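Local coordinates for 3-oxoacyl-[acyl-carrier-protein] reductase (Sinorhizobium meliloti, PDB 3U9L), which probably reduces 3-oxoacyl-[acyl-carrier-protein] substrates with NADPH, as a member of the short-chain dehydrogenase/reductase family, at residues A[88-93]-A[138-143]; A[100-105]-A[210-215]; A[178-183]-A[292-297]. One frame throughout, in Å; residues are numbered along the deposited sequence.

Contact 1. Residues A[88-93]-A[138-143]; sequences IDVLIH and HGLLIW
H93 and W143 run next to each other in the same direction, their rings in a face-to-face stack. The six-membered ring of W143 and the H93 ring have centroids 4.4 Å apart and planes 28° apart, so the stack opens somewhat like a book. H93 CD2 sits over the middle of the tryptophan six-membered ring, while W143 CZ3 lies over the imidazole face, toward its rim. Paired in register, H93 and W143 leave the same face of the sheet; matching first torsions (-71° and -60°), CG anti to the carbonyl carbon, then bring their rings into overlap. The imidazole is held from turning by a hydrogen bond from NE2 to N126 OD1 on helix 108-136, the helix that W143 also touches.

L91 and L141 share that face, meeting through L91 CB and L141 CD1 at 4.2 Å. The opposite face is purely aliphatic across the pair. V90 and I142 approach at a slant, V90 CG1 to I142 CD1 at 3.9 Å, and L140 CD2 comes to the same V90 methyl; further along, the I92 and I142 CG2 methyls meet at 4.2 Å.

Beneath the side chains runs a parallel ladder. L91 N donates to L140 O (2.9 Å), and L91 O receives I142 N (2.8 Å), so one residue is bonded to the two that flank L141. H93 N then bonds I142 O at 2.8 Å. At the start, L140 N reaches D89 O, and a water ties I88 O to H138 O. G139 takes backbone angles that would push a side chain into the carbonyl oxygen of H138.

Two adjacent parallel strands joined through helix 108-136 make a beta-alpha-beta crossover, here in the middle of the Rossmann-type sheet of short-chain dehydrogenases.

Contact 2. Residues A[100-105]-A[210-215]; sequences FGPAEA and ARQAEY
R211 is the first residue of 210-215 to touch the loop, and its side chain runs roughly perpendicular to that of E104. The chain bends twice, at chi2 (92°) and chi3 (49°), which brings NH1 to E104 OE2 at a short 2.5 Å in a salt bridge. The acid uses its anti lone pair, the oxygen lies in the guanidinium plane, and the two planes are 86° apart. NH1 also bonds the R127 carbonyl oxygen of the second subunit. The aliphatic start of R211 rests on A105, CG to CA 3.9 Å.

Q212 follows: its CB packs on A105 CB at 3.9 Å, and its extended chain carries NE2 to P102 CD and to a water that donates to F100 O.

A turn later, Y215 offers P102 a ring face. P102 CB stands 3.9 Å from the ring centroid, a CH-pi contact, while OH donates to E104 OE1 at 2.6 Å. A second water donates to that hydroxyl and accepts from E104 N. R134 of the second subunit adds a salt bridge to E104 OE1.

The helix thus lies against the loop between strand 90-93 and helix 108-136, F100 packs on helix 223-233, and the second subunit borders the acid.

Contact 3. Residues A[178-183]-A[292-297]; sequences LSRWGI and LSDLLK
The charged interaction is a side-on salt bridge between R180 and D294. NE donates to OD1 at 2.8 Å through the syn lone pair and NH2 to OD2 at 3.1 Å, with a second, weak bond from NH2 to OD1. Guanidinium and carboxylate are nearly coplanar (23°), although the two side chains run roughly perpendicular. R180 runs extended from CG to NE, CG anti to the carbonyl carbon (chi1 -74°), which carries its nitrogens across to the acid.

Leucine methyls pack in van der Waals contact against the same arginine: L295 CD2 lies 3.5 Å from R180 NE, and L292 CD2 approaches R180 NH2. A leucine in place of R180 would probably leave the D294 carboxylate without its charged mate and free to turn.

Polar contacts centre on S179. Its OG is hydrogen-bonded to R176 O of its own helix and lies 3.2 Å from L295 O; a water donating to D294 O touches OG only weakly.

S179 to G182 form a type I turn that leads from helix 158-179 to strand 183-190. The 3-10 turn 293-296, following helix 272-289 and packed on it through L296, lies alongside, so the last modelled residues lie against the end of helix 158-179, with S179 also backbone-bonded to R299.

Contacts 1 and 3 are neighbours, with centres 15 Å apart: L141 of strand 139-144 packs on L178 and I183, either side of contact 3's turn, its CD2 3.7 Å from L178 CD1. Contact 2 lies on the opposite side of the chain's centre, about 20 Å from contact 1 and about 31 Å from contact 3 between nearest atoms. Dimer formation brings contacts 2 and 3 together: Y215 of contact 2 packs on L178 of the second subunit, and W181 of 178-183 meets Y215 of that subunit edge-to-face. In SDR enzymes the active site lies at the C-terminal ends of the central strands; the H93-W143 end of contact 1 points toward it, and 209-217 probably borders the pocket.

Contact 1. Residues A[88-93]-A[138-143]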
loop_
_atom_site.group_PDB
_atom_site.type_symbol
_atom_site.label_atom_id
_atom_site.label_comp_id
_atom_site.label_asym_id
_atom_site.label_seq_id
_atom_site.Cartn_x
_atom_site.Cartn_y
_atom_site.Cartn_z
ATOM N N ILE A 88 -9.917 -19.542 17.902
ATOM C CA ILE A 88 -10.028 -18.091 17.970
ATOM C C ILE A 88 -11.230 -17.655 17.183
ATOM O O ILE A 88 -11.353 -18.020 16.018
ATOM C CB ILE A 88 -8.761 -17.410 17.440
ATOM C CG1 ILE A 88 -7.567 -17.851 18.292
ATOM C CG2 ILE A 88 -8.942 -15.880 17.405
ATOM C CD1 ILE A 88 -6.240 -17.456 17.749
ATOM N N ASP A 89 -12.162 -16.941 17.832
ATOM C CA ASP A 89 -13.408 -16.544 17.172
ATOM C C ASP A 89 -13.244 -15.241 16.417
ATOM O O ASP A 89 -13.892 -15.055 15.388
ATOM C CB ASP A 89 -14.570 -16.370 18.138
ATOM C CG ASP A 89 -14.968 -17.676 18.825
ATOM O OD1 ASP A 89 -15.122 -18.716 18.142
ATOM O OD2 ASP A 89 -15.109 -17.668 20.072
ATOM N N VAL A 90 -12.429 -14.336 16.968
ATOM C CA VAL A 90 -12.228 -12.989 16.435
ATOM C C VAL A 90 -10.720 -12.673 16.502
ATOM O O VAL A 90 -10.075 -12.786 17.579
ATOM C CB VAL A 90 -13.015 -11.908 17.254
ATOM C CG1 VAL A 90 -12.855 -10.520 16.655
ATOM C CG2 VAL A 90 -14.474 -12.278 17.391
ATOM N N LEU A 91 -10.174 -12.269 15.368
ATOM C CA LEU A 91 -8.776 -11.916 15.246
ATOM C C LEU A 91 -8.741 -10.420 14.881
ATOM O O LEU A 91 -9.328 -9.999 13.853
ATOM C CB LEU A 91 -8.126 -12.783 14.170
ATOM C CG LEU A 91 -6.676 -12.490 13.792
ATOM C CD1 LEU A 91 -5.832 -12.636 15.081
ATOM C CD2 LEU A 91 -6.157 -13.421 12.679
ATOM N N ILE A 92 -8.127 -9.619 15.755
ATOM C CA ILE A 92 -8.078 -8.173 15.560
ATOM C C ILE A 92 -6.661 -7.709 15.234
ATOM O O ILE A 92 -5.768 -7.694 16.097
ATOM C CB ILE A 92 -8.734 -7.359 16.739
ATOM C CG1 ILE A 92 -10.097 -7.950 17.159
ATOM C CG2 ILE A 92 -8.856 -5.872 16.361
ATOM C CD1 ILE A 92 -10.815 -7.142 18.330
ATOM N N HIS A 93 -6.458 -7.377 13.959
ATOM C CA HIS A 93 -5.177 -6.886 13.505
ATOM C C HIS A 93 -5.052 -5.388 13.824
ATOM O O HIS A 93 -5.673 -4.536 13.171
ATOM C CB HIS A 93 -5.004 -7.095 12.002
ATOM C CG HIS A 93 -4.819 -8.524 11.616
ATOM N ND1 HIS A 93 -3.653 -9.201 11.836
ATOM C CD2 HIS A 93 -5.671 -9.399 11.013
ATOM C CE1 HIS A 93 -3.756 -10.436 11.357
ATOM N NE2 HIS A 93 -4.973 -10.580 10.874
ATOM N N HIS A 138 -15.504 -20.812 10.393
ATOM C CA HIS A 138 -16.231 -19.758 11.059
ATOM C C HIS A 138 -15.181 -18.842 11.700
ATOM O O HIS A 138 -14.099 -19.316 12.039
ATOM C CB HIS A 138 -17.080 -20.373 12.171
ATOM C CG HIS A 138 -18.228 -19.537 12.601
ATOM N ND1 HIS A 138 -18.232 -18.813 13.790
ATOM C CD2 HIS A 138 -19.446 -19.308 12.028
ATOM C CE1 HIS A 138 -19.391 -18.187 13.922
ATOM N NE2 HIS A 138 -20.148 -18.473 12.861
ATOM N N GLY A 139 -15.492 -17.563 11.894
ATOM C CA GLY A 139 -14.526 -16.663 12.541
ATOM C C GLY A 139 -14.682 -15.248 11.973
ATOM O O GLY A 139 -15.358 -15.060 10.951
ATOM N N LEU A 140 -14.052 -14.266 12.601
ATOM C CA LEU A 140 -14.158 -12.878 12.138
ATOM C C LEU A 140 -12.816 -12.275 12.231
ATOM O O LEU A 140 -12.181 -12.374 13.304
ATOM C CB LEU A 140 -15.109 -12.083 13.013
ATOM C CG LEU A 140 -15.248 -10.545 12.865
ATOM C CD1 LEU A 140 -15.893 -10.127 11.505
ATOM C CD2 LEU A 140 -16.093 -10.020 14.028
ATOM N N LEU A 141 -12.349 -11.700 11.108
ATOM C CA LEU A 141 -11.157 -10.871 11.084
ATOM C C LEU A 141 -11.598 -9.433 11.124
ATOM O O LEU A 141 -12.471 -8.993 10.329
ATOM C CB LEU A 141 -10.340 -11.081 9.785
ATOM C CG LEU A 141 -9.199 -12.073 9.827
ATOM C CD1 LEU A 141 -9.844 -13.408 10.349
ATOM C CD2 LEU A 141 -8.631 -12.254 8.459
ATOM N N ILE A 142 -10.986 -8.682 12.025
ATOM C CA ILE A 142 -11.207 -7.246 12.055
ATOM C C ILE A 142 -9.858 -6.598 11.832
ATOM O O ILE A 142 -8.874 -6.905 12.525
ATOM C CB ILE A 142 -11.817 -6.801 13.451
ATOM C CG1 ILE A 142 -13.147 -7.513 13.726
ATOM C CG2 ILE A 142 -11.975 -5.302 13.549
ATOM C CD1 ILE A 142 -13.815 -7.090 15.028
ATOM N N TRP A 143 -9.790 -5.664 10.891
ATOM C CA TRP A 143 -8.529 -4.982 10.636
ATOM C C TRP A 143 -8.721 -3.538 11.052
ATOM O O TRP A 143 -9.770 -2.941 10.769
ATOM C CB TRP A 143 -8.238 -5.040 9.125
ATOM C CG TRP A 143 -8.119 -6.439 8.529
ATOM C CD1 TRP A 143 -9.154 -7.340 8.284
ATOM C CD2 TRP A 143 -6.921 -7.070 8.071
ATOM N NE1 TRP A 143 -8.645 -8.505 7.684
ATOM C CE2 TRP A 143 -7.290 -8.354 7.535
ATOM C CE3 TRP A 143 -5.572 -6.682 8.036
ATOM C CZ2 TRP A 143 -6.341 -9.230 7.004
ATOM C CZ3 TRP A 143 -4.657 -7.530 7.470
ATOM C CH2 TRP A 143 -5.032 -8.794 6.985
HETATM O O HOH W 1 -12.472 -19.870 14.356
#

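Contact 2. Residues A[100-105]-A[210-215]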
loop_
_atom_site.group_PDB
_atom_site.type_symbol
_atom_site.label_atom_id
_atom_site.label_comp_id
_atom_site.label_asym_id
_atom_site.label_seq_id
_atom_site.Cartn_x
_atom_site.Cartn_y
_atom_site.Cartn_z
ATOM N N PHE A 100 7.128 10.569 10.790
ATOM C CA PHE A 100 6.873 11.885 10.229
ATOM C C PHE A 100 8.137 12.492 9.648
ATOM O O PHE A 100 9.179 12.504 10.305
ATOM C CB PHE A 100 6.367 12.850 11.322
ATOM C CG PHE A 100 5.869 14.171 10.780
ATOM C CD1 PHE A 100 4.562 14.291 10.312
ATOM C CD2 PHE A 100 6.678 15.311 10.784
ATOM C CE1 PHE A 100 4.059 15.501 9.832
ATOM C CE2 PHE A 100 6.184 16.538 10.296
ATOM C CZ PHE A 100 4.874 16.633 9.841
ATOM N N GLY A 101 8.029 13.033 8.436
ATOM C CA GLY A 101 9.193 13.615 7.781
ATOM C C GLY A 101 9.049 13.541 6.269
ATOM O O GLY A 101 8.172 12.801 5.744
ATOM N N PRO A 102 9.939 14.261 5.564
ATOM C CA PRO A 102 9.968 14.293 4.112
ATOM C C PRO A 102 10.292 12.895 3.638
ATOM O O PRO A 102 11.233 12.254 4.147
ATOM C CB PRO A 102 11.177 15.187 3.768
ATOM C CG PRO A 102 11.713 15.727 5.091
ATOM C CD PRO A 102 10.975 15.121 6.211
ATOM N N ALA A 103 9.564 12.428 2.636
ATOM C CA ALA A 103 9.684 11.016 2.222
ATOM C C ALA A 103 11.087 10.715 1.732
ATOM O O ALA A 103 11.612 9.622 1.953
ATOM C CB ALA A 103 8.689 10.735 1.097
ATOM N N GLU A 104 11.673 11.657 1.007
ATOM C CA GLU A 104 13.022 11.489 0.447
ATOM C C GLU A 104 14.068 11.227 1.504
ATOM O O GLU A 104 15.072 10.601 1.205
ATOM C CB GLU A 104 13.438 12.723 -0.356
ATOM C CG GLU A 104 14.600 12.443 -1.385
ATOM C CD GLU A 104 15.175 13.726 -2.023
ATOM O OE1 GLU A 104 14.382 14.670 -2.284
ATOM O OE2 GLU A 104 16.403 13.768 -2.323
ATOM N N ALA A 105 13.835 11.691 2.747
ATOM C CA ALA A 105 14.825 11.595 3.831
ATOM C C ALA A 105 14.753 10.276 4.585
ATOM O O ALA A 105 15.636 9.941 5.395
ATOM C CB ALA A 105 14.693 12.817 4.832
ATOM N N ALA A 210 20.896 14.730 7.162
ATOM C CA ALA A 210 21.391 15.705 6.203
ATOM C C ALA A 210 20.372 16.009 5.102
ATOM O O ALA A 210 20.189 17.171 4.740
ATOM C CB ALA A 210 22.683 15.194 5.574
ATOM N N ARG A 211 19.746 14.957 4.537
ATOM C CA ARG A 211 18.689 15.163 3.541
ATOM C C ARG A 211 17.500 15.933 4.133
ATOM O O ARG A 211 16.969 16.825 3.507
ATOM C CB ARG A 211 18.202 13.835 2.940
ATOM C CG ARG A 211 17.191 13.997 1.804
ATOM C CD ARG A 211 17.905 14.032 0.483
ATOM N NE ARG A 211 18.861 12.913 0.390
ATOM C CZ ARG A 211 18.957 12.025 -0.601
ATOM N NH1 ARG A 211 18.158 12.049 -1.665
ATOM N NH2 ARG A 211 19.894 11.094 -0.506
ATOM N N GLN A 212 17.095 15.575 5.346
ATOM C CA GLN A 212 16.035 16.296 6.015
ATOM C C GLN A 212 16.443 17.765 6.225
ATOM O O GLN A 212 15.643 18.696 5.968
ATOM C CB GLN A 212 15.746 15.633 7.358
ATOM C CG GLN A 212 14.695 16.361 8.172
ATOM C CD GLN A 212 14.077 15.473 9.246
ATOM O OE1 GLN A 212 14.761 14.690 9.889
ATOM N NE2 GLN A 212 12.760 15.566 9.401
ATOM N N ALA A 213 17.705 17.985 6.623
ATOM C CA ALA A 213 18.164 19.378 6.805
ATOM C C ALA A 213 18.102 20.164 5.495
ATOM O O ALA A 213 17.762 21.351 5.515
ATOM C CB ALA A 213 19.540 19.453 7.463
ATOM N N GLU A 214 18.373 19.526 4.353
ATOM C CA GLU A 214 18.159 20.197 3.063
ATOM C C GLU A 214 16.737 20.617 2.868
ATOM O O GLU A 214 16.481 21.669 2.274
ATOM C CB GLU A 214 18.496 19.309 1.850
ATOM C CG GLU A 214 19.925 19.251 1.491
ATOM C CD GLU A 214 20.214 18.125 0.471
ATOM O OE1 GLU A 214 19.568 18.079 -0.617
ATOM O OE2 GLU A 214 21.142 17.319 0.756
ATOM N N TYR A 215 15.789 19.779 3.284
ATOM C CA TYR A 215 14.371 20.128 3.126
ATOM C C TYR A 215 14.021 21.354 4.001
ATOM O O TYR A 215 13.296 22.252 3.578
ATOM C CB TYR A 215 13.461 18.913 3.444
ATOM C CG TYR A 215 13.146 18.065 2.215
ATOM C CD1 TYR A 215 14.119 17.289 1.632
ATOM C CD2 TYR A 215 11.889 18.118 1.616
ATOM C CE1 TYR A 215 13.850 16.523 0.453
ATOM C CE2 TYR A 215 11.590 17.391 0.460
ATOM C CZ TYR A 215 12.570 16.592 -0.117
ATOM O OH TYR A 215 12.265 15.842 -1.227
HETATM O O HOH W 2 10.344 14.766 11.187
HETATM O O HOH W 3 10.307 14.065 0.097
#

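Contact 3. Residues A[178-183]-A[292-297]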
loop_
_atom_site.group_PDB
_atom_site.type_symbol
_atom_site.label_atom_id
_atom_site.label_comp_id
_atom_site.label_asym_id
_atom_site.label_seq_id
_atom_site.Cartn_x
_atom_site.Cartn_y
_atom_site.Cartn_z
ATOM N N LEU A 178 -11.232 -15.704 1.905
ATOM C CA LEU A 178 -11.646 -16.486 3.041
ATOM C C LEU A 178 -13.149 -16.690 3.068
ATOM O O LEU A 178 -13.653 -17.427 3.934
ATOM C CB LEU A 178 -11.263 -15.792 4.356
ATOM C CG LEU A 178 -9.760 -15.607 4.632
ATOM C CD1 LEU A 178 -9.582 -14.781 5.878
ATOM C CD2 LEU A 178 -9.111 -17.017 4.785
ATOM N N SER A 179 -13.887 -15.977 2.222
ATOM C CA SER A 179 -15.330 -16.045 2.400
ATOM C C SER A 179 -15.903 -17.509 2.201
ATOM O O SER A 179 -16.867 -17.888 2.874
ATOM C CB SER A 179 -16.076 -15.058 1.501
ATOM O OG SER A 179 -15.822 -15.432 0.171
ATOM N N ARG A 180 -15.360 -18.270 1.254
ATOM C CA ARG A 180 -15.921 -19.629 1.029
ATOM C C ARG A 180 -15.581 -20.515 2.219
ATOM O O ARG A 180 -16.211 -21.562 2.428
ATOM C CB ARG A 180 -15.449 -20.217 -0.295
ATOM C CG ARG A 180 -16.138 -19.564 -1.514
ATOM C CD ARG A 180 -15.649 -20.189 -2.785
ATOM N NE ARG A 180 -16.265 -19.501 -3.905
ATOM C CZ ARG A 180 -15.923 -19.670 -5.181
ATOM N NH1 ARG A 180 -14.985 -20.543 -5.513
ATOM N NH2 ARG A 180 -16.506 -18.926 -6.123
ATOM N N TRP A 181 -14.623 -20.057 3.042
ATOM C CA TRP A 181 -14.308 -20.795 4.245
ATOM C C TRP A 181 -15.202 -20.411 5.398
ATOM O O TRP A 181 -15.003 -20.902 6.488
ATOM C CB TRP A 181 -12.847 -20.676 4.646
ATOM C CG TRP A 181 -11.802 -21.117 3.662
ATOM C CD1 TRP A 181 -11.254 -20.364 2.633
ATOM C CD2 TRP A 181 -11.071 -22.358 3.674
ATOM N NE1 TRP A 181 -10.246 -21.066 1.999
ATOM C CE2 TRP A 181 -10.137 -22.298 2.591
ATOM C CE3 TRP A 181 -11.137 -23.512 4.471
ATOM C CZ2 TRP A 181 -9.259 -23.330 2.322
ATOM C CZ3 TRP A 181 -10.282 -24.553 4.180
ATOM C CH2 TRP A 181 -9.340 -24.450 3.100
ATOM N N GLY A 182 -16.208 -19.579 5.166
ATOM C CA GLY A 182 -17.064 -19.113 6.226
ATOM C C GLY A 182 -16.543 -17.970 7.126
ATOM O O GLY A 182 -17.197 -17.624 8.130
ATOM N N ILE A 183 -15.372 -17.412 6.799
ATOM C CA ILE A 183 -14.746 -16.387 7.619
ATOM C C ILE A 183 -15.163 -14.960 7.194
ATOM O O ILE A 183 -15.092 -14.594 6.025
ATOM C CB ILE A 183 -13.233 -16.564 7.687
ATOM C CG1 ILE A 183 -12.929 -17.879 8.435
ATOM C CG2 ILE A 183 -12.529 -15.386 8.403
ATOM C CD1 ILE A 183 -11.476 -18.342 8.135
ATOM N N LEU A 292 -18.466 -13.623 -9.687
ATOM C CA LEU A 292 -17.919 -14.033 -8.390
ATOM C C LEU A 292 -18.546 -13.330 -7.225
ATOM O O LEU A 292 -17.883 -13.078 -6.212
ATOM C CB LEU A 292 -16.403 -13.841 -8.354
ATOM C CG LEU A 292 -15.687 -14.844 -9.274
ATOM C CD1 LEU A 292 -14.255 -14.341 -9.464
ATOM C CD2 LEU A 292 -15.696 -16.217 -8.566
ATOM N N SER A 293 -19.832 -13.018 -7.327
ATOM C CA SER A 293 -20.459 -12.250 -6.256
ATOM C C SER A 293 -20.561 -13.044 -4.935
ATOM O O SER A 293 -20.783 -12.467 -3.882
ATOM C CB SER A 293 -21.868 -11.802 -6.673
ATOM O OG SER A 293 -22.660 -12.954 -6.873
ATOM N N ASP A 294 -20.440 -14.367 -4.984
ATOM C CA ASP A 294 -20.516 -15.157 -3.750
ATOM C C ASP A 294 -19.338 -14.822 -2.811
ATOM O O ASP A 294 -19.434 -14.984 -1.587
ATOM C CB ASP A 294 -20.570 -16.671 -4.058
ATOM C CG ASP A 294 -19.204 -17.236 -4.476
ATOM O OD1 ASP A 294 -18.554 -17.985 -3.677
ATOM O OD2 ASP A 294 -18.747 -16.917 -5.595
ATOM N N LEU A 295 -18.234 -14.355 -3.383
ATOM C CA LEU A 295 -17.065 -13.948 -2.597
ATOM C C LEU A 295 -17.348 -12.727 -1.699
ATOM O O LEU A 295 -16.551 -12.422 -0.813
ATOM C CB LEU A 295 -15.873 -13.647 -3.502
ATOM C CG LEU A 295 -15.479 -14.879 -4.313
ATOM C CD1 LEU A 295 -14.195 -14.569 -5.102
ATOM C CD2 LEU A 295 -15.348 -16.119 -3.415
ATOM N N LEU A 296 -18.492 -12.071 -1.928
ATOM C CA LEU A 296 -18.853 -10.855 -1.205
ATOM C C LEU A 296 -19.529 -11.242 0.077
ATOM O O LEU A 296 -19.778 -10.394 0.936
ATOM C CB LEU A 296 -19.804 -9.961 -2.017
ATOM C CG LEU A 296 -19.054 -9.302 -3.200
ATOM C CD1 LEU A 296 -20.042 -8.724 -4.222
ATOM C CD2 LEU A 296 -18.059 -8.192 -2.685
ATOM N N LYS A 297 -19.838 -12.526 0.213
ATOM C CA LYS A 297 -20.637 -12.943 1.351
ATOM C C LYS A 297 -20.189 -14.279 1.925
ATOM O O LYS A 297 -20.421 -15.298 1.336
ATOM C CB LYS A 297 -22.123 -12.995 0.948
ATOM C CG LYS A 297 -23.040 -13.246 2.134
ATOM C CD LYS A 297 -24.182 -14.260 1.836
ATOM C CE LYS A 297 -25.221 -13.661 0.851
ATOM N NZ LYS A 297 -26.593 -14.313 0.903
HETATM O O HOH W 4 -18.613 -17.200 -0.064
#